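Local structure of transcription factor tau 138 kDa subunit (Saccharomyces cerevisiae, 5AIM) at residues L9-R14 against R55-L60; Q15-K20 against S40-S45; I79-T84 against D88-Y93. The protein helps TFIIIC bind boxB promoter DNA of tRNA genes and so recruit RNA polymerase III, the chain here being its central extended winged-helix domain. All blocks are in the same frame, centred on the assembly; numbering follows the deposited sequence.

Interaction 1: L9-R14 against R55-L60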
loop_
_atom_site.group_PDB
_atom_site.type_symbol
_atom_site.label_atom_id
_atom_site.label_comp_id
_atom_site.label_asym_id
_atom_site.label_seq_id
_atom_site.Cartn_x
_atom_site.Cartn_y
_atom_site.Cartn_z
ATOM N N LEU A 9 -16.395 4.209 -7.482
ATOM C CA LEU A 9 -16.153 2.815 -7.848
ATOM C C LEU A 9 -14.691 2.573 -8.219
ATOM O O LEU A 9 -14.105 1.544 -7.845
ATOM C CB LEU A 9 -17.087 2.386 -8.985
ATOM C CG LEU A 9 -18.545 2.210 -8.562
ATOM C CD1 LEU A 9 -19.445 2.125 -9.784
ATOM C CD2 LEU A 9 -18.708 0.974 -7.686
ATOM N N ARG A 10 -14.095 3.499 -8.970
ATOM C CA ARG A 10 -12.672 3.388 -9.294
ATOM C C ARG A 10 -11.797 3.425 -8.033
ATOM O O ARG A 10 -10.805 2.671 -7.912
ATOM C CB ARG A 10 -12.244 4.483 -10.277
ATOM C CG ARG A 10 -12.783 4.289 -11.685
ATOM C CD ARG A 10 -12.047 5.160 -12.693
ATOM N NE ARG A 10 -12.115 6.581 -12.358
ATOM C CZ ARG A 10 -13.084 7.405 -12.746
ATOM N NH1 ARG A 10 -14.091 6.967 -13.490
ATOM N NH2 ARG A 10 -13.042 8.679 -12.383
ATOM N N SER A 11 -12.141 4.297 -7.087
ATOM C CA SER A 11 -11.423 4.293 -5.804
ATOM C C SER A 11 -11.490 2.920 -5.117
ATOM O O SER A 11 -10.479 2.389 -4.627
ATOM C CB SER A 11 -11.979 5.364 -4.862
ATOM O OG SER A 11 -11.526 5.175 -3.531
ATOM N N LEU A 12 -12.689 2.342 -5.064
ATOM C CA LEU A 12 -12.810 0.994 -4.491
ATOM C C LEU A 12 -12.003 -0.067 -5.250
ATOM O O LEU A 12 -11.395 -0.966 -4.636
ATOM C CB LEU A 12 -14.273 0.567 -4.417
ATOM C CG LEU A 12 -15.145 1.412 -3.490
ATOM C CD1 LEU A 12 -16.593 0.966 -3.598
ATOM C CD2 LEU A 12 -14.669 1.331 -2.045
ATOM N N GLN A 13 -12.010 0.015 -6.579
ATOM C CA GLN A 13 -11.195 -0.895 -7.385
ATOM C C GLN A 13 -9.708 -0.783 -7.014
ATOM O O GLN A 13 -8.999 -1.800 -6.831
ATOM C CB GLN A 13 -11.402 -0.607 -8.877
ATOM C CG GLN A 13 -10.680 -1.586 -9.799
ATOM C CD GLN A 13 -10.790 -1.204 -11.263
ATOM O OE1 GLN A 13 -11.101 -0.062 -11.597
ATOM N NE2 GLN A 13 -10.531 -2.163 -12.144
ATOM N N ARG A 14 -9.234 0.455 -6.900
ATOM C CA ARG A 14 -7.839 0.666 -6.507
ATOM C C ARG A 14 -7.537 0.130 -5.100
ATOM O O ARG A 14 -6.474 -0.475 -4.866
ATOM C CB ARG A 14 -7.446 2.143 -6.633
ATOM C CG ARG A 14 -7.391 2.614 -8.080
ATOM C CD ARG A 14 -6.870 4.034 -8.214
ATOM N NE ARG A 14 -7.700 5.010 -7.504
ATOM C CZ ARG A 14 -8.635 5.777 -8.056
ATOM N NH1 ARG A 14 -8.918 5.701 -9.353
ATOM N NH2 ARG A 14 -9.304 6.630 -7.287
ATOM N N ARG A 55 -1.963 6.805 -4.092
ATOM C CA ARG A 55 -1.604 7.217 -2.740
ATOM C C ARG A 55 -2.848 7.625 -1.948
ATOM O O ARG A 55 -2.987 7.271 -0.773
ATOM C CB ARG A 55 -0.584 8.362 -2.760
ATOM C CG ARG A 55 -0.285 8.957 -1.381
ATOM C CD ARG A 55 0.203 7.907 -0.379
ATOM N NE ARG A 55 0.149 8.383 1.004
ATOM C CZ ARG A 55 1.190 8.823 1.707
ATOM N NH1 ARG A 55 2.408 8.861 1.178
ATOM N NH2 ARG A 55 1.010 9.228 2.957
ATOM N N GLY A 56 -3.747 8.372 -2.587
ATOM C CA GLY A 56 -5.009 8.713 -1.939
ATOM C C GLY A 56 -5.749 7.512 -1.352
ATOM O O GLY A 56 -6.268 7.545 -0.214
ATOM N N ASP A 57 -5.797 6.437 -2.126
ATOM C CA ASP A 57 -6.503 5.239 -1.695
ATOM C C ASP A 57 -5.718 4.448 -0.649
ATOM O O ASP A 57 -6.314 3.879 0.288
ATOM C CB ASP A 57 -6.886 4.399 -2.906
ATOM C CG ASP A 57 -8.048 5.012 -3.666
ATOM O OD1 ASP A 57 -9.024 5.426 -3.000
ATOM O OD2 ASP A 57 -7.984 5.128 -4.908
ATOM N N VAL A 58 -4.389 4.451 -0.763
ATOM C CA VAL A 58 -3.584 3.948 0.345
ATOM C C VAL A 58 -3.957 4.688 1.642
ATOM O O VAL A 58 -4.176 4.069 2.698
ATOM C CB VAL A 58 -2.083 4.100 0.071
ATOM C CG1 VAL A 58 -1.263 3.807 1.335
ATOM C CG2 VAL A 58 -1.673 3.177 -1.061
ATOM N N ASP A 59 -4.052 6.014 1.557
ATOM C CA ASP A 59 -4.385 6.814 2.734
ATOM C C ASP A 59 -5.771 6.451 3.275
ATOM O O ASP A 59 -5.956 6.292 4.498
ATOM C CB ASP A 59 -4.329 8.309 2.414
ATOM C CG ASP A 59 -2.913 8.823 2.257
ATOM O OD1 ASP A 59 -1.969 8.121 2.676
ATOM O OD2 ASP A 59 -2.745 9.939 1.721
ATOM N N LEU A 60 -6.747 6.325 2.374
ATOM C CA LEU A 60 -8.072 5.887 2.812
ATOM C C LEU A 60 -7.986 4.562 3.561
ATOM O O LEU A 60 -8.628 4.379 4.599
ATOM C CB LEU A 60 -9.043 5.756 1.642
ATOM C CG LEU A 60 -9.505 7.044 0.973
ATOM C CD1 LEU A 60 -10.525 6.721 -0.103
ATOM C CD2 LEU A 60 -10.084 8.010 1.985
#
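The guanidinium of Arg14 meets the carboxylate of Asp57 edge-on, the two planes only 25° apart and so nearly coplanar. One face of the guanidinium lies against its own helix, with Arg10 O over its centre and Ser11 N nearer the rim, while Asp57 OD2 sits at the edge. There Arg14 NE gives a 2.6 Å hydrogen bond to Asp57 OD2, the charged core of a salt bridge, approaching nearly along the C-O axis of the carboxylate. Arg14 NH2 adds a weak bond to the same OD2 at 3.1 Å, so one oxygen takes both nitrogens. A bend at chi3 of Arg14 folds the group back beside its helix and turns NE toward helix 52-63. The other oxygen goes to a neutral partner: Ser11 OG donates to Asp57 OD1 at 2.6 Å, on the syn side but 33° out of the carboxylate plane. With OG anti to the backbone N, Ser11 reaches across from a full turn earlier, and Leu60 CD1 brushes the hydroxyl at 3.9 Å. Both carboxylate oxygens of the buried Asp57 are thus engaged, which hinders its rotation. Replacing Asp57 by an alanine removes both oxygens, which would probably leave the Arg14 charge without its mate and the Ser11 hydroxyl without this acceptor. The helix segments cross at -76°, their axes 9.6 Å apart. This is the steep crossing of helix 5-24, the first of a winged helix, with helix 52-63, which holds the place of the recognition helix in DNA-binding members of the fold.

Interaction 2: Q15-K20 against S40-S45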
loop_
_atom_site.group_PDB
_atom_site.type_symbol
_atom_site.label_atom_id
_atom_site.label_comp_id
_atom_site.label_asym_id
_atom_site.label_seq_id
_atom_site.Cartn_x
_atom_site.Cartn_y
_atom_site.Cartn_z
ATOM N N GLN A 15 -8.459 0.334 -4.160
ATOM C CA GLN A 15 -8.303 -0.280 -2.838
ATOM C C GLN A 15 -8.245 -1.821 -2.883
ATOM O O GLN A 15 -7.410 -2.450 -2.203
ATOM C CB GLN A 15 -9.397 0.216 -1.884
ATOM C CG GLN A 15 -9.294 1.701 -1.561
ATOM C CD GLN A 15 -10.340 2.139 -0.581
ATOM O OE1 GLN A 15 -10.359 1.686 0.555
ATOM N NE2 GLN A 15 -11.225 3.033 -1.013
ATOM N N ARG A 16 -9.115 -2.441 -3.677
ATOM C CA ARG A 16 -9.028 -3.893 -3.839
ATOM C C ARG A 16 -7.665 -4.311 -4.384
ATOM O O ARG A 16 -7.093 -5.334 -3.946
ATOM C CB ARG A 16 -10.135 -4.420 -4.755
ATOM C CG ARG A 16 -11.538 -4.356 -4.157
ATOM C CD ARG A 16 -12.517 -5.229 -4.947
ATOM N NE ARG A 16 -12.507 -4.940 -6.383
ATOM C CZ ARG A 16 -13.203 -3.973 -6.979
ATOM N NH1 ARG A 16 -13.991 -3.161 -6.280
ATOM N NH2 ARG A 16 -13.100 -3.815 -8.292
ATOM N N ALA A 17 -7.167 -3.550 -5.361
ATOM C CA ALA A 17 -5.847 -3.843 -5.938
ATOM C C ALA A 17 -4.736 -3.730 -4.893
ATOM O O ALA A 17 -3.869 -4.607 -4.785
ATOM C CB ALA A 17 -5.557 -2.921 -7.105
ATOM N N ILE A 18 -4.744 -2.640 -4.136
ATOM C CA ILE A 18 -3.752 -2.454 -3.077
ATOM C C ILE A 18 -3.786 -3.635 -2.110
ATOM O O ILE A 18 -2.742 -4.193 -1.742
ATOM C CB ILE A 18 -4.015 -1.137 -2.323
ATOM C CG1 ILE A 18 -3.699 0.048 -3.233
ATOM C CG2 ILE A 18 -3.178 -1.036 -1.059
ATOM C CD1 ILE A 18 -4.339 1.350 -2.786
ATOM N N LEU A 19 -4.986 -4.025 -1.702
ATOM C CA LEU A 19 -5.120 -5.160 -0.794
ATOM C C LEU A 19 -4.574 -6.477 -1.379
ATOM O O LEU A 19 -3.820 -7.220 -0.707
ATOM C CB LEU A 19 -6.589 -5.319 -0.406
ATOM C CG LEU A 19 -6.895 -6.251 0.758
ATOM C CD1 LEU A 19 -6.298 -5.720 2.043
ATOM C CD2 LEU A 19 -8.393 -6.402 0.908
ATOM N N LYS A 20 -4.961 -6.781 -2.618
ATOM C CA LYS A 20 -4.480 -8.012 -3.263
ATOM C C LYS A 20 -2.954 -8.022 -3.430
ATOM O O LYS A 20 -2.284 -9.041 -3.183
ATOM C CB LYS A 20 -5.173 -8.232 -4.616
ATOM C CG LYS A 20 -4.651 -9.417 -5.434
ATOM C CD LYS A 20 -4.786 -10.747 -4.712
ATOM C CE LYS A 20 -6.197 -11.295 -4.802
ATOM N NZ LYS A 20 -6.348 -12.508 -3.952
ATOM N N SER A 40 0.268 -0.845 -10.142
ATOM C CA SER A 40 -0.019 -0.524 -11.540
ATOM C C SER A 40 -0.004 -1.776 -12.411
ATOM O O SER A 40 -0.918 -1.991 -13.221
ATOM C CB SER A 40 0.979 0.504 -12.077
ATOM O OG SER A 40 0.770 1.771 -11.482
ATOM N N LYS A 41 1.015 -2.616 -12.256
ATOM C CA LYS A 41 1.110 -3.837 -13.051
ATOM C C LYS A 41 -0.025 -4.812 -12.743
ATOM O O LYS A 41 -0.573 -5.432 -13.653
ATOM C CB LYS A 41 2.472 -4.506 -12.853
ATOM C CG LYS A 41 3.607 -3.782 -13.566
ATOM C CD LYS A 41 4.925 -4.018 -12.868
ATOM C CE LYS A 41 6.110 -3.530 -13.684
ATOM N NZ LYS A 41 7.402 -3.941 -13.063
ATOM N N TYR A 42 -0.390 -4.944 -11.472
ATOM C CA TYR A 42 -1.539 -5.778 -11.111
ATOM C C TYR A 42 -2.824 -5.335 -11.836
ATOM O O TYR A 42 -3.599 -6.168 -12.315
ATOM C CB TYR A 42 -1.770 -5.776 -9.595
ATOM C CG TYR A 42 -3.065 -6.457 -9.239
ATOM C CD1 TYR A 42 -3.147 -7.838 -9.142
ATOM C CD2 TYR A 42 -4.218 -5.720 -9.041
ATOM C CE1 TYR A 42 -4.350 -8.464 -8.848
ATOM C CE2 TYR A 42 -5.415 -6.327 -8.742
ATOM C CZ TYR A 42 -5.481 -7.699 -8.646
ATOM O OH TYR A 42 -6.681 -8.300 -8.346
ATOM N N MET A 43 -3.021 -4.025 -11.941
ATOM C CA MET A 43 -4.242 -3.487 -12.530
ATOM C C MET A 43 -4.176 -3.422 -14.051
ATOM O O MET A 43 -5.162 -3.074 -14.694
ATOM C CB MET A 43 -4.529 -2.094 -11.972
ATOM C CG MET A 43 -4.792 -2.074 -10.474
ATOM S SD MET A 43 -5.352 -0.468 -9.880
ATOM C CE MET A 43 -7.028 -0.432 -10.494
ATOM N N GLY A 44 -3.027 -3.763 -14.624
ATOM C CA GLY A 44 -2.866 -3.775 -16.069
ATOM C C GLY A 44 -2.167 -2.541 -16.610
ATOM O O GLY A 44 -2.120 -2.335 -17.822
ATOM N N SER A 45 -1.631 -1.726 -15.703
ATOM C CA SER A 45 -0.890 -0.508 -16.045
ATOM C C SER A 45 -1.783 0.584 -16.635
ATOM O O SER A 45 -2.500 0.369 -17.611
ATOM C CB SER A 45 0.280 -0.818 -16.990
ATOM O OG SER A 45 1.166 -1.759 -16.409
#
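Ala17 brings its methyl group between two side chains near the C-terminal end of helix 33-43. Its CB lies 3.6 Å from Met43 CG, with the sulfur almost as near, and on the Tyr42 side it meets CD2 of the ring at 3.7 Å. The short side chain lets the aromatic ring come right up to the backbone of helix 5-24: Tyr42 CE2 is 3.8 Å from Ala17 CA. Next in sequence, Ile18 points away from this contact and joins Val58 and Met61 of helix 52-63, so successive residues of one helix serve two different partners. That division belongs to the three-helix bundle of a winged-helix domain, in which the first helix packs against both members of the helix-turn-helix, here helices 33-43 and 52-63. One turn on from Ala17, Lys20 contributes its aliphatic part. Its CG approaches Tyr42 CE1 at 3.6 Å and lies 3.7 Å from the phenol oxygen OH, the two side chains crossing at about a right angle. Bends at chi2 and chi3 then lead the lysine away, so that methylenes rather than the amino group meet the ring. Tyr42 reaches both residues because its CG stands anti to the backbone N (chi1 171°), extending the ring alongside helix 5-24, where it also touches Val21. Met43 reaches back along that helix to Gln13 and Arg14. Just beyond it the helix closes in a Schellman motif at Gly44, whose positive phi of 100° would press any CB against the carbonyl O of Met43.

Interaction 3: I79-T84 against D88-Y93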
loop_
_atom_site.group_PDB
_atom_site.type_symbol
_atom_site.label_atom_id
_atom_site.label_comp_id
_atom_site.label_asym_id
_atom_site.label_seq_id
_atom_site.Cartn_x
_atom_site.Cartn_y
_atom_site.Cartn_z
ATOM N N ILE A 79 6.417 2.513 6.149
ATOM C CA ILE A 79 6.024 1.124 5.974
ATOM C C ILE A 79 4.516 1.023 6.062
ATOM O O ILE A 79 3.906 1.590 6.979
ATOM C CB ILE A 79 6.584 0.209 7.086
ATOM C CG1 ILE A 79 8.051 0.503 7.382
ATOM C CG2 ILE A 79 6.409 -1.250 6.694
ATOM C CD1 ILE A 79 8.558 -0.193 8.634
ATOM N N ILE A 80 3.926 0.300 5.110
ATOM C CA ILE A 80 2.541 -0.141 5.226
ATOM C C ILE A 80 2.517 -1.653 5.375
ATOM O O ILE A 80 3.424 -2.361 4.898
ATOM C CB ILE A 80 1.644 0.309 4.043
ATOM C CG1 ILE A 80 2.213 -0.143 2.697
ATOM C CG2 ILE A 80 1.451 1.824 4.090
ATOM C CD1 ILE A 80 1.204 -0.043 1.557
ATOM N N PHE A 81 1.499 -2.145 6.071
ATOM C CA PHE A 81 1.410 -3.572 6.322
ATOM C C PHE A 81 -0.020 -4.028 6.563
ATOM O O PHE A 81 -0.860 -3.258 7.005
ATOM C CB PHE A 81 2.322 -3.977 7.494
ATOM C CG PHE A 81 2.123 -3.167 8.744
ATOM C CD1 PHE A 81 2.790 -1.968 8.919
ATOM C CD2 PHE A 81 1.297 -3.619 9.758
ATOM C CE1 PHE A 81 2.622 -1.226 10.072
ATOM C CE2 PHE A 81 1.123 -2.882 10.912
ATOM C CZ PHE A 81 1.789 -1.684 11.071
ATOM N N LEU A 82 -0.288 -5.288 6.240
ATOM C CA LEU A 82 -1.542 -5.912 6.632
ATOM C C LEU A 82 -1.538 -6.005 8.155
ATOM O O LEU A 82 -0.576 -6.505 8.739
ATOM C CB LEU A 82 -1.679 -7.293 6.000
ATOM C CG LEU A 82 -1.777 -7.297 4.475
ATOM C CD1 LEU A 82 -1.802 -8.716 3.916
ATOM C CD2 LEU A 82 -3.015 -6.543 4.001
ATOM N N PRO A 83 -2.594 -5.504 8.812
ATOM C CA PRO A 83 -2.558 -5.372 10.274
ATOM C C PRO A 83 -2.237 -6.654 11.039
ATOM O O PRO A 83 -1.741 -6.556 12.163
ATOM C CB PRO A 83 -3.975 -4.910 10.612
ATOM C CG PRO A 83 -4.425 -4.189 9.403
ATOM C CD PRO A 83 -3.829 -4.928 8.246
ATOM N N THR A 84 -2.503 -7.820 10.454
ATOM C CA THR A 84 -2.307 -9.087 11.156
ATOM C C THR A 84 -1.058 -9.853 10.709
ATOM O O THR A 84 -0.878 -11.009 11.082
ATOM C CB THR A 84 -3.523 -10.011 10.976
ATOM O OG1 THR A 84 -3.639 -10.386 9.598
ATOM C CG2 THR A 84 -4.799 -9.314 11.428
ATOM N N ASP A 88 7.163 -9.872 13.584
ATOM C CA ASP A 88 8.323 -10.626 13.121
ATOM C C ASP A 88 8.546 -10.393 11.623
ATOM O O ASP A 88 9.668 -10.111 11.183
ATOM C CB ASP A 88 8.148 -12.118 13.406
ATOM C CG ASP A 88 9.318 -12.946 12.911
ATOM O OD1 ASP A 88 10.336 -13.027 13.631
ATOM O OD2 ASP A 88 9.222 -13.515 11.804
ATOM N N ALA A 89 7.469 -10.490 10.847
ATOM C CA ALA A 89 7.539 -10.276 9.405
ATOM C C ALA A 89 7.935 -8.840 9.070
ATOM O O ALA A 89 8.729 -8.593 8.157
ATOM C CB ALA A 89 6.202 -10.609 8.771
ATOM N N ILE A 90 7.391 -7.892 9.826
ATOM C CA ILE A 90 7.708 -6.489 9.611
ATOM C C ILE A 90 9.206 -6.264 9.846
ATOM O O ILE A 90 9.896 -5.668 9.007
ATOM C CB ILE A 90 6.858 -5.569 10.524
ATOM C CG1 ILE A 90 5.373 -5.696 10.160
ATOM C CG2 ILE A 90 7.300 -4.109 10.396
ATOM C CD1 ILE A 90 4.434 -4.988 11.125
ATOM N N GLN A 91 9.711 -6.748 10.977
ATOM C CA GLN A 91 11.125 -6.567 11.285
ATOM C C GLN A 91 12.019 -7.313 10.299
ATOM O O GLN A 91 13.074 -6.803 9.911
ATOM C CB GLN A 91 11.430 -6.981 12.726
ATOM C CG GLN A 91 10.796 -6.067 13.764
ATOM C CD GLN A 91 11.209 -4.612 13.608
ATOM O OE1 GLN A 91 12.295 -4.312 13.114
ATOM N NE2 GLN A 91 10.338 -3.703 14.029
ATOM N N ARG A 92 11.594 -8.505 9.874
ATOM C CA ARG A 92 12.348 -9.245 8.862
ATOM C C ARG A 92 12.437 -8.435 7.571
ATOM O O ARG A 92 13.505 -8.332 6.956
ATOM C CB ARG A 92 11.724 -10.619 8.595
ATOM C CG ARG A 92 12.307 -11.733 9.453
ATOM C CD ARG A 92 11.843 -13.118 9.005
ATOM N NE ARG A 92 10.502 -13.445 9.490
ATOM C CZ ARG A 92 9.384 -13.362 8.771
ATOM N NH1 ARG A 92 9.409 -12.960 7.504
ATOM N NH2 ARG A 92 8.226 -13.690 9.327
ATOM N N TYR A 93 11.315 -7.844 7.173
ATOM C CA TYR A 93 11.306 -6.990 5.990
ATOM C C TYR A 93 12.223 -5.770 6.173
ATOM O O TYR A 93 13.017 -5.451 5.288
ATOM C CB TYR A 93 9.878 -6.549 5.659
ATOM C CG TYR A 93 9.770 -5.639 4.452
ATOM C CD1 TYR A 93 9.657 -6.160 3.168
ATOM C CD2 TYR A 93 9.761 -4.260 4.601
ATOM C CE1 TYR A 93 9.550 -5.323 2.067
ATOM C CE2 TYR A 93 9.653 -3.419 3.506
ATOM C CZ TYR A 93 9.548 -3.953 2.246
ATOM O OH TYR A 93 9.446 -3.110 1.162
#
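Ile90 sets its terminal methyl over one face of the Phe81 ring. CD1 stands 3.8 Å from the ring centroid and 14° off the ring normal, a CH-pi contact displaced somewhat toward the CG-CD2 side, where Phe81 CD2 is the closest ring atom at 3.7 Å. The phenylalanine presents this face because its CG lies between the backbone N and the carbonyl carbon (chi1 52°), the crowded position, which stands the ring up from the strand, on the side of helix 87-96, with one face turned to Ile90. Ile90 is the complement: its CG1 branch runs out extended to CD1 (chi2 172°), so that a single methyl does the touching. The second branch points elsewhere, and CG2 faces Ile79 CD1 at a looser 4.5 Å. Two strand residues on the same side of the sheet therefore share one isoleucine, each taking a different branch. No hydrogen bond crosses between the segments. On the helix itself, Arg92 grips Asp88 OD2 side-on with NE and NH2, at 2.6 and 2.7 Å, a salt bridge across one helical turn. Strand 78-81 is the central strand of the antiparallel sheet, bonded to 28-30 on one flank and 68-71 on the other. Helix 87-96 lies over it, Ile90 also touching Val28 and Arg70 of the two flanking strands, and the backbone N-H of Tyr30 hydrogen-bonding to Tyr93 OH; Leu82, just past the strand, packs on helix 5-24.

Interactions 1 and 2 divide helix 5-24 between the two helices of the helix-turn-helix and sit side by side, their centres about 10 Å apart. Along the chain interaction 2 is nested within the loop that interaction 1 closes. They meet directly where Val58 CG2 packs on Ile18 CD1 at 3.7 Å and Gln13 CG on Met43 CE at 3.9 Å. Interaction 3 follows later in sequence, across the domain's centre, its own centre about 21 Å from that of interaction 1 and 19 Å from that of interaction 2. It touches interaction 2 where Leu19 CD1 and Leu82 CD2 lie 3.9 Å apart. A glycerol, probably from the crystallisation liquor, lies beside interaction 1, hydrogen-bonded to Arg10.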